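Local coordinates for PrgX (Enterococcus faecalis, PDB 2AWI), which serves as the receptor for the peptide sex pheromone cCF10 and, as a repressor that probably binds DNA, regulates conjugation, at residues R103-I117 against F130-Y142. The protein carries 1 engineered substitution. Residues are numbered along the deposited sequence; the frame is centred on the assembly and turned at random.
Sequences RLTSLQYFSIYLGYI and FNKTITSDLKHLY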
ATOM      1  N   ARG A 103     -40.027  35.239  -1.099  1.00 39.96           N
ATOM      2  CA  ARG A 103     -38.594  34.983  -0.998  1.00 38.36           C
ATOM      3  C   ARG A 103     -37.748  36.015  -0.258  1.00 39.47           C
ATOM      4  O   ARG A 103     -36.597  35.732   0.081  1.00 39.03           O
ATOM      5  CB  ARG A 103     -38.003  34.760  -2.391  1.00 36.36           C
ATOM      6  CG  ARG A 103     -37.957  36.003  -3.249  1.00 34.70           C
ATOM      7  CD  ARG A 103     -37.384  35.711  -4.628  1.00 34.33           C
ATOM      8  NE  ARG A 103     -37.121  36.950  -5.351  1.00 28.20           N
ATOM      9  CZ  ARG A 103     -38.054  37.843  -5.669  1.00 37.72           C
ATOM     10  NH1 ARG A 103     -39.321  37.631  -5.338  1.00 34.82           N
ATOM     11  NH2 ARG A 103     -37.716  38.962  -6.296  1.00 30.56           N
ATOM     12  N   LEU A 104     -38.290  37.200  -0.002  1.00 34.35           N
ATOM     13  CA  LEU A 104     -37.515  38.222   0.695  1.00 33.55           C
ATOM     14  C   LEU A 104     -38.087  38.562   2.065  1.00 32.98           C
ATOM     15  O   LEU A 104     -37.578  39.444   2.757  1.00 31.02           O
ATOM     16  CB  LEU A 104     -37.428  39.494  -0.153  1.00 36.39           C
ATOM     17  CG  LEU A 104     -36.740  39.395  -1.517  1.00 35.48           C
ATOM     18  CD1 LEU A 104     -36.742  40.765  -2.202  1.00 28.47           C
ATOM     19  CD2 LEU A 104     -35.323  38.900  -1.335  1.00 27.96           C
ATOM     20  N   THR A 105     -39.150  37.861   2.446  1.00 34.21           N
ATOM     21  CA  THR A 105     -39.803  38.062   3.737  1.00 35.59           C
ATOM     22  C   THR A 105     -38.763  37.963   4.850  1.00 35.01           C
ATOM     23  O   THR A 105     -38.785  38.731   5.816  1.00 34.88           O
ATOM     24  CB  THR A 105     -40.883  36.986   3.980  1.00 53.95           C
ATOM     25  OG1 THR A 105     -41.836  37.017   2.911  1.00 57.56           O
ATOM     26  CG2 THR A 105     -41.601  37.233   5.304  1.00 57.23           C
ATOM     27  N   SER A 106     -37.855  37.003   4.703  1.00 34.77           N
ATOM     28  CA  SER A 106     -36.798  36.782   5.676  1.00 32.02           C
ATOM     29  C   SER A 106     -35.693  35.963   5.029  1.00 31.79           C
ATOM     30  O   SER A 106     -35.890  35.359   3.970  1.00 33.57           O
ATOM     31  CB  SER A 106     -37.341  36.027   6.896  1.00 40.00           C
ATOM     32  OG  SER A 106     -37.665  34.683   6.573  1.00 44.24           O
ATOM     33  N   LEU A 107     -34.530  35.945   5.674  1.00 29.32           N
ATOM     34  CA  LEU A 107     -33.397  35.193   5.173  1.00 26.08           C
ATOM     35  C   LEU A 107     -33.766  33.718   5.057  1.00 26.40           C
ATOM     36  O   LEU A 107     -33.285  33.024   4.166  1.00 24.34           O
ATOM     37  CB  LEU A 107     -32.198  35.376   6.098  1.00 24.93           C
ATOM     38  CG  LEU A 107     -31.682  36.815   6.172  1.00 31.66           C
ATOM     39  CD1 LEU A 107     -30.583  36.911   7.213  1.00 30.98           C
ATOM     40  CD2 LEU A 107     -31.175  37.257   4.803  1.00 28.34           C
ATOM     41  N   GLN A 108     -34.624  33.236   5.949  1.00 35.50           N
ATOM     42  CA  GLN A 108     -35.039  31.839   5.898  1.00 35.63           C
ATOM     43  C   GLN A 108     -35.789  31.590   4.595  1.00 36.41           C
ATOM     44  O   GLN A 108     -35.416  30.718   3.816  1.00 37.58           O
ATOM     45  CB  GLN A 108     -35.923  31.496   7.100  1.00 30.83           C
ATOM     46  CG  GLN A 108     -35.160  31.440   8.413  1.00 33.14           C
ATOM     47  CD  GLN A 108     -34.224  30.241   8.490  1.00 42.67           C
ATOM     48  OE1 GLN A 108     -33.246  30.247   9.239  1.00 46.21           O
ATOM     49  NE2 GLN A 108     -34.532  29.199   7.723  1.00 45.38           N
ATOM     50  N   TYR A 109     -36.843  32.365   4.351  1.00 42.23           N
ATOM     51  CA  TYR A 109     -37.615  32.214   3.120  1.00 40.98           C
ATOM     52  C   TYR A 109     -36.740  32.356   1.882  1.00 38.67           C
ATOM     53  O   TYR A 109     -36.975  31.697   0.869  1.00 37.20           O
ATOM     54  CB  TYR A 109     -38.761  33.229   3.069  1.00 44.15           C
ATOM     55  CG  TYR A 109     -39.999  32.758   3.799  1.00 45.16           C
ATOM     56  CD1 TYR A 109     -40.733  31.670   3.327  1.00 47.92           C
ATOM     57  CD2 TYR A 109     -40.409  33.366   4.984  1.00 39.06           C
ATOM     58  CE1 TYR A 109     -41.844  31.194   4.021  1.00 53.30           C
ATOM     59  CE2 TYR A 109     -41.519  32.898   5.688  1.00 46.18           C
ATOM     60  CZ  TYR A 109     -42.228  31.811   5.202  1.00 49.32           C
ATOM     61  OH  TYR A 109     -43.307  31.331   5.905  1.00 52.77           O
ATOM     62  N   PHE A 110     -35.725  33.211   1.946  1.00 32.33           N
ATOM     63  CA  PHE A 110     -34.861  33.339   0.786  1.00 31.56           C
ATOM     64  C   PHE A 110     -34.163  32.006   0.588  1.00 31.78           C
ATOM     65  O   PHE A 110     -34.091  31.491  -0.527  1.00 32.68           O
ATOM     66  CB  PHE A 110     -33.817  34.439   0.972  1.00 33.74           C
ATOM     67  CG  PHE A 110     -33.049  34.746  -0.282  1.00 35.63           C
ATOM     68  CD1 PHE A 110     -33.720  35.155  -1.431  1.00 32.31           C
ATOM     69  CD2 PHE A 110     -31.667  34.597  -0.326  1.00 31.37           C
ATOM     70  CE1 PHE A 110     -33.025  35.411  -2.610  1.00 30.68           C
ATOM     71  CE2 PHE A 110     -30.960  34.850  -1.502  1.00 36.33           C
ATOM     72  CZ  PHE A 110     -31.642  35.258  -2.645  1.00 32.15           C
ATOM     73  N   SER A 111     -33.657  31.448   1.684  1.00 31.38           N
ATOM     74  CA  SER A 111     -32.967  30.166   1.647  1.00 32.33           C
ATOM     75  C   SER A 111     -33.884  29.083   1.075  1.00 34.03           C
ATOM     76  O   SER A 111     -33.454  28.249   0.283  1.00 35.19           O
ATOM     77  CB  SER A 111     -32.503  29.776   3.054  1.00 29.33           C
ATOM     78  OG  SER A 111     -31.669  28.630   3.012  1.00 30.12           O
ATOM     79  N   ILE A 112     -35.152  29.100   1.471  1.00 34.99           N
ATOM     80  CA  ILE A 112     -36.105  28.118   0.966  1.00 36.55           C
ATOM     81  C   ILE A 112     -36.288  28.338  -0.536  1.00 37.03           C
ATOM     82  O   ILE A 112     -36.300  27.388  -1.324  1.00 35.81           O
ATOM     83  CB  ILE A 112     -37.467  28.254   1.674  1.00 36.16           C
ATOM     84  CG1 ILE A 112     -37.323  27.880   3.149  1.00 34.93           C
ATOM     85  CG2 ILE A 112     -38.489  27.365   1.003  1.00 32.70           C
ATOM     86  CD1 ILE A 112     -38.569  28.150   3.970  1.00 39.20           C
ATOM     87  N   TYR A 113     -36.421  29.606  -0.913  1.00 40.64           N
ATOM     88  CA  TYR A 113     -36.588  30.010  -2.304  1.00 40.62           C
ATOM     89  C   TYR A 113     -35.505  29.398  -3.187  1.00 40.44           C
ATOM     90  O   TYR A 113     -35.805  28.791  -4.212  1.00 42.05           O
ATOM     91  CB  TYR A 113     -36.534  31.537  -2.396  1.00 41.33           C
ATOM     92  CG  TYR A 113     -36.364  32.069  -3.798  1.00 44.08           C
ATOM     93  CD1 TYR A 113     -37.400  31.987  -4.730  1.00 44.17           C
ATOM     94  CD2 TYR A 113     -35.156  32.642  -4.200  1.00 36.35           C
ATOM     95  CE1 TYR A 113     -37.241  32.465  -6.029  1.00 41.38           C
ATOM     96  CE2 TYR A 113     -34.985  33.122  -5.492  1.00 35.65           C
ATOM     97  CZ  TYR A 113     -36.031  33.031  -6.403  1.00 41.64           C
ATOM     98  OH  TYR A 113     -35.871  33.511  -7.683  1.00 43.45           O
ATOM     99  N   LEU A 114     -34.246  29.567  -2.793  1.00 33.15           N
ATOM    100  CA  LEU A 114     -33.130  29.015  -3.561  1.00 32.64           C
ATOM    101  C   LEU A 114     -33.237  27.491  -3.593  1.00 34.68           C
ATOM    102  O   LEU A 114     -32.645  26.829  -4.450  1.00 34.23           O
ATOM    103  CB  LEU A 114     -31.787  29.434  -2.944  1.00 30.10           C
ATOM    104  CG  LEU A 114     -31.477  30.937  -2.961  1.00 26.82           C
ATOM    105  CD1 LEU A 114     -30.174  31.217  -2.209  1.00 19.19           C
ATOM    106  CD2 LEU A 114     -31.392  31.425  -4.406  1.00 21.10           C
ATOM    107  N   GLY A 115     -33.996  26.946  -2.642  1.00 44.62           N
ATOM    108  CA  GLY A 115     -34.202  25.512  -2.585  1.00 44.72           C
ATOM    109  C   GLY A 115     -35.049  25.089  -3.772  1.00 46.90           C
ATOM    110  O   GLY A 115     -34.847  24.017  -4.354  1.00 47.06           O
ATOM    111  N   TYR A 116     -36.005  25.937  -4.134  1.00 40.71           N
ATOM    112  CA  TYR A 116     -36.868  25.666  -5.276  1.00 42.03           C
ATOM    113  C   TYR A 116     -36.099  25.864  -6.580  1.00 42.14           C
ATOM    114  O   TYR A 116     -36.271  25.103  -7.533  1.00 43.44           O
ATOM    115  CB  TYR A 116     -38.091  26.583  -5.261  1.00 47.60           C
ATOM    116  CG  TYR A 116     -39.168  26.181  -4.279  1.00 49.30           C
ATOM    117  CD1 TYR A 116     -38.943  26.223  -2.902  1.00 45.51           C
ATOM    118  CD2 TYR A 116     -40.421  25.768  -4.730  1.00 47.90           C
ATOM    119  CE1 TYR A 116     -39.949  25.866  -1.997  1.00 46.91           C
ATOM    120  CE2 TYR A 116     -41.430  25.410  -3.840  1.00 48.76           C
ATOM    121  CZ  TYR A 116     -41.189  25.461  -2.477  1.00 47.13           C
ATOM    122  OH  TYR A 116     -42.195  25.107  -1.610  1.00 47.88           O
ATOM    123  N   ILE A 117     -35.249  26.885  -6.626  1.00 54.67           N
ATOM    124  CA  ILE A 117     -34.467  27.149  -7.829  1.00 54.16           C
ATOM    125  C   ILE A 117     -33.587  25.949  -8.128  1.00 54.91           C
ATOM    126  O   ILE A 117     -33.440  25.544  -9.280  1.00 55.12           O
ATOM    127  CB  ILE A 117     -33.576  28.395  -7.664  1.00 42.11           C
ATOM    128  CG1 ILE A 117     -34.454  29.631  -7.467  1.00 44.97           C
ATOM    129  CG2 ILE A 117     -32.680  28.569  -8.890  1.00 38.79           C
ATOM    130  CD1 ILE A 117     -35.403  29.901  -8.619  1.00 47.27           C
ATOM    131  N   PHE A 130     -36.148  33.895 -11.957  1.00 49.74           N
ATOM    132  CA  PHE A 130     -34.877  33.801 -11.243  1.00 48.71           C
ATOM    133  C   PHE A 130     -33.842  34.777 -11.789  1.00 49.02           C
ATOM    134  O   PHE A 130     -33.464  35.727 -11.106  1.00 47.15           O
ATOM    135  CB  PHE A 130     -34.323  32.376 -11.315  1.00 38.96           C
ATOM    136  CG  PHE A 130     -33.035  32.190 -10.570  1.00 34.18           C
ATOM    137  CD1 PHE A 130     -32.974  32.409  -9.193  1.00 30.28           C
ATOM    138  CD2 PHE A 130     -31.876  31.806 -11.242  1.00 35.76           C
ATOM    139  CE1 PHE A 130     -31.777  32.251  -8.488  1.00 31.07           C
ATOM    140  CE2 PHE A 130     -30.667  31.644 -10.553  1.00 38.80           C
ATOM    141  CZ  PHE A 130     -30.619  31.868  -9.170  1.00 39.03           C
ATOM    142  N   ASN A 131     -33.386  34.537 -13.015  1.00 54.59           N
ATOM    143  CA  ASN A 131     -32.390  35.399 -13.642  1.00 54.85           C
ATOM    144  C   ASN A 131     -32.827  36.858 -13.693  1.00 54.60           C
ATOM    145  O   ASN A 131     -31.994  37.766 -13.663  1.00 53.27           O
ATOM    146  CB  ASN A 131     -32.083  34.919 -15.063  1.00114.38           C
ATOM    147  CG  ASN A 131     -31.149  33.728 -15.088  1.00114.38           C
ATOM    148  OD1 ASN A 131     -30.704  33.300 -16.155  1.00114.38           O
ATOM    149  ND2 ASN A 131     -30.844  33.183 -13.914  1.00114.38           N
ATOM    150  N   LYS A 132     -34.132  37.081 -13.768  1.00 60.03           N
ATOM    151  CA  LYS A 132     -34.662  38.436 -13.828  1.00 60.62           C
ATOM    152  C   LYS A 132     -34.618  39.188 -12.497  1.00 58.66           C
ATOM    153  O   LYS A 132     -34.686  40.418 -12.480  1.00 60.44           O
ATOM    154  CB  LYS A 132     -36.108  38.421 -14.344  1.00 87.56           C
ATOM    155  CG  LYS A 132     -36.279  38.576 -15.863  1.00 91.88           C
ATOM    156  CD  LYS A 132     -35.744  37.388 -16.663  1.00 91.88           C
ATOM    157  CE  LYS A 132     -34.259  37.529 -16.975  1.00 91.88           C
ATOM    158  NZ  LYS A 132     -33.981  38.696 -17.861  1.00 91.88           N
ATOM    159  N   THR A 133     -34.493  38.470 -11.384  1.00 39.02           N
ATOM    160  CA  THR A 133     -34.484  39.139 -10.087  1.00 36.48           C
ATOM    161  C   THR A 133     -33.332  38.803  -9.143  1.00 34.31           C
ATOM    162  O   THR A 133     -33.122  39.508  -8.151  1.00 31.03           O
ATOM    163  CB  THR A 133     -35.794  38.857  -9.316  1.00 62.01           C
ATOM    164  OG1 THR A 133     -35.819  37.485  -8.904  1.00 66.18           O
ATOM    165  CG2 THR A 133     -37.009  39.135 -10.198  1.00 63.87           C
ATOM    166  N   ILE A 134     -32.572  37.754  -9.444  1.00 35.89           N
ATOM    167  CA  ILE A 134     -31.511  37.345  -8.536  1.00 35.61           C
ATOM    168  C   ILE A 134     -30.509  38.429  -8.154  1.00 37.86           C
ATOM    169  O   ILE A 134     -30.302  38.687  -6.966  1.00 40.27           O
ATOM    170  CB  ILE A 134     -30.753  36.098  -9.068  1.00 50.03           C
ATOM    171  CG1 ILE A 134     -29.849  35.539  -7.963  1.00 46.50           C
ATOM    172  CG2 ILE A 134     -29.931  36.454 -10.294  1.00 48.48           C
ATOM    173  CD1 ILE A 134     -30.588  35.142  -6.685  1.00 41.09           C
ATOM    174  N   THR A 135     -29.891  39.066  -9.141  1.00 40.59           N
ATOM    175  CA  THR A 135     -28.913  40.112  -8.863  1.00 41.04           C
ATOM    176  C   THR A 135     -29.507  41.196  -7.971  1.00 40.28           C
ATOM    177  O   THR A 135     -28.850  41.694  -7.059  1.00 43.11           O
ATOM    178  CB  THR A 135     -28.396  40.749 -10.167  1.00 44.30           C
ATOM    179  OG1 THR A 135     -27.615  39.787 -10.888  1.00 44.17           O
ATOM    180  CG2 THR A 135     -27.544  41.971  -9.866  1.00 44.25           C
ATOM    181  N   SER A 136     -30.756  41.543  -8.239  1.00 43.15           N
ATOM    182  CA  SER A 136     -31.468  42.561  -7.478  1.00 41.60           C
ATOM    183  C   SER A 136     -31.797  42.106  -6.049  1.00 40.73           C
ATOM    184  O   SER A 136     -31.826  42.918  -5.119  1.00 40.22           O
ATOM    185  CB  SER A 136     -32.758  42.934  -8.208  1.00 42.87           C
ATOM    186  OG  SER A 136     -33.618  43.681  -7.366  1.00 44.49           O
ATOM    187  N   ASP A 137     -32.056  40.813  -5.882  1.00 33.85           N
ATOM    188  CA  ASP A 137     -32.366  40.262  -4.567  1.00 33.09           C
ATOM    189  C   ASP A 137     -31.116  40.285  -3.693  1.00 33.40           C
ATOM    190  O   ASP A 137     -31.153  40.743  -2.556  1.00 33.04           O
ATOM    191  CB  ASP A 137     -32.867  38.820  -4.696  1.00 33.13           C
ATOM    192  CG  ASP A 137     -34.249  38.729  -5.323  1.00 37.59           C
ATOM    193  OD1 ASP A 137     -34.693  37.596  -5.604  1.00 39.23           O
ATOM    194  OD2 ASP A 137     -34.896  39.783  -5.528  1.00 49.49           O
ATOM    195  N   LEU A 138     -30.005  39.801  -4.234  1.00 27.34           N
ATOM    196  CA  LEU A 138     -28.766  39.756  -3.467  1.00 29.20           C
ATOM    197  C   LEU A 138     -28.339  41.130  -2.962  1.00 31.41           C
ATOM    198  O   LEU A 138     -27.909  41.265  -1.813  1.00 30.51           O
ATOM    199  CB  LEU A 138     -27.652  39.107  -4.296  1.00 39.00           C
ATOM    200  CG  LEU A 138     -27.943  37.669  -4.760  1.00 38.21           C
ATOM    201  CD1 LEU A 138     -26.683  37.066  -5.364  1.00 33.29           C
ATOM    202  CD2 LEU A 138     -28.420  36.812  -3.592  1.00 31.64           C
ATOM    203  N   LYS A 139     -28.470  42.147  -3.812  1.00 35.84           N
ATOM    204  CA  LYS A 139     -28.115  43.512  -3.431  1.00 38.41           C
ATOM    205  C   LYS A 139     -29.046  43.974  -2.318  1.00 37.47           C
ATOM    206  O   LYS A 139     -28.611  44.554  -1.325  1.00 37.03           O
ATOM    207  CB  LYS A 139     -28.235  44.456  -4.630  1.00 67.36           C
ATOM    208  CG  LYS A 139     -27.111  44.331  -5.644  1.00 69.69           C
ATOM    209  CD  LYS A 139     -27.316  45.290  -6.806  1.00 69.58           C
ATOM    210  CE  LYS A 139     -26.100  45.330  -7.726  1.00 76.88           C
ATOM    211  NZ  LYS A 139     -25.745  43.996  -8.286  1.00 77.02           N
ATOM    212  N   HIS A 140     -30.334  43.706  -2.487  1.00 33.79           N
ATOM    213  CA  HIS A 140     -31.319  44.094  -1.494  1.00 33.11           C
ATOM    214  C   HIS A 140     -31.036  43.466  -0.127  1.00 33.49           C
ATOM    215  O   HIS A 140     -31.255  44.090   0.914  1.00 32.17           O
ATOM    216  CB  HIS A 140     -32.713  43.702  -1.972  1.00 34.45           C
ATOM    217  CG  HIS A 140     -33.792  43.992  -0.980  1.00 40.50           C
ATOM    218  ND1 HIS A 140     -34.002  43.215   0.139  1.00 43.30           N
ATOM    219  CD2 HIS A 140     -34.711  44.982  -0.929  1.00 45.57           C
ATOM    220  CE1 HIS A 140     -35.007  43.714   0.836  1.00 41.07           C
ATOM    221  NE2 HIS A 140     -35.456  44.786   0.209  1.00 46.62           N
ATOM    222  N   LEU A 141     -30.537  42.235  -0.131  1.00 43.19           N
ATOM    223  CA  LEU A 141     -30.243  41.538   1.110  1.00 41.07           C
ATOM    224  C   LEU A 141     -28.866  41.841   1.689  1.00 43.09           C
ATOM    225  O   LEU A 141     -28.715  41.902   2.909  1.00 42.74           O
ATOM    226  CB  LEU A 141     -30.358  40.023   0.907  1.00 31.46           C
ATOM    227  CG  LEU A 141     -31.729  39.461   0.528  1.00 30.89           C
ATOM    228  CD1 LEU A 141     -31.574  38.016   0.076  1.00 25.12           C
ATOM    229  CD2 LEU A 141     -32.676  39.579   1.711  1.00 23.76           C
ATOM    230  N   TYR A 142     -27.867  42.045   0.832  1.00 39.46           N
ATOM    231  CA  TYR A 142     -26.512  42.264   1.332  1.00 39.89           C
ATOM    232  C   TYR A 142     -25.808  43.608   1.192  1.00 40.89           C
ATOM    233  O   TYR A 142     -24.712  43.765   1.717  1.00 42.75           O
ATOM    234  CB  TYR A 142     -25.602  41.157   0.788  1.00 42.90           C
ATOM    235  CG  TYR A 142     -25.966  39.799   1.344  1.00 43.19           C
ATOM    236  CD1 TYR A 142     -25.688  39.477   2.675  1.00 38.61           C
ATOM    237  CD2 TYR A 142     -26.668  38.866   0.572  1.00 40.51           C
ATOM    238  CE1 TYR A 142     -26.105  38.271   3.227  1.00 38.14           C
ATOM    239  CE2 TYR A 142     -27.088  37.656   1.115  1.00 38.78           C
ATOM    240  CZ  TYR A 142     -26.805  37.369   2.445  1.00 40.17           C
ATOM    241  OH  TYR A 142     -27.240  36.193   3.000  1.00 38.87           O
TER
HETATM  242  O   HOH W   1     -34.073  35.812  -7.668  1.00 59.04           O
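Leu141 sets its CD1 methyl over the centre of the Phe110 ring, 3.5 Å from the centroid and nearly along the ring normal, a CH-pi contact; Leu114 CG lies over the opposite face, toward the rim. Phe110 reaches across because its CG stands anti to the backbone N (chi1 -171°), and its far end meets Leu138 CD2 obliquely, CZ at 3.7 Å, with Ile134 CD1 nearby at the ring edge. Phe130 answers from the other helix: Ile117 CG2 sits squarely over one face, 3.7 Å from the centroid, Ile134 CB lies against the other near the rim, and Tyr113 OH meets the edge in the ring plane. A flat ring suits both places, since each face accepts an aliphatic branch. These residues join two successive, nearly antiparallel helices, 107-122 and 128-142, whose segments have axes 12.4 Å apart at 156°, a helical hairpin consistent with the TPR-like family of this pheromone-receptor region. Along one flank of the Phe110 packing, polar groups take over. Arg103, in the turn before helix 107-122, grips Asp137 side-on, NE to OD1 at a modelled 2.5 Å, unusually short, and NH2 to OD2 at 3.0 Å, the second bond bent to 138°. Arginine suits aspartate here: two N-H groups serve both carboxylate oxygens, though the planes are well tilted, while its extended chain lays CD over the centre of one Tyr113 face, opposite Ile117 CG1. NH1 turns to Glu100 in a second salt bridge. One water links Tyr113 OH, Thr133 OG1 and Asp137 OD1; Thr133 OG1 is also bonded to Thr129 O. Tyrosine suits this border, its ring packing among carbon while its hydroxyl joins the water. Leu104 CD2 and Leu107 CD2 both abut Leu141, and Leu104 CD1 lies over a face of the His140 imidazole.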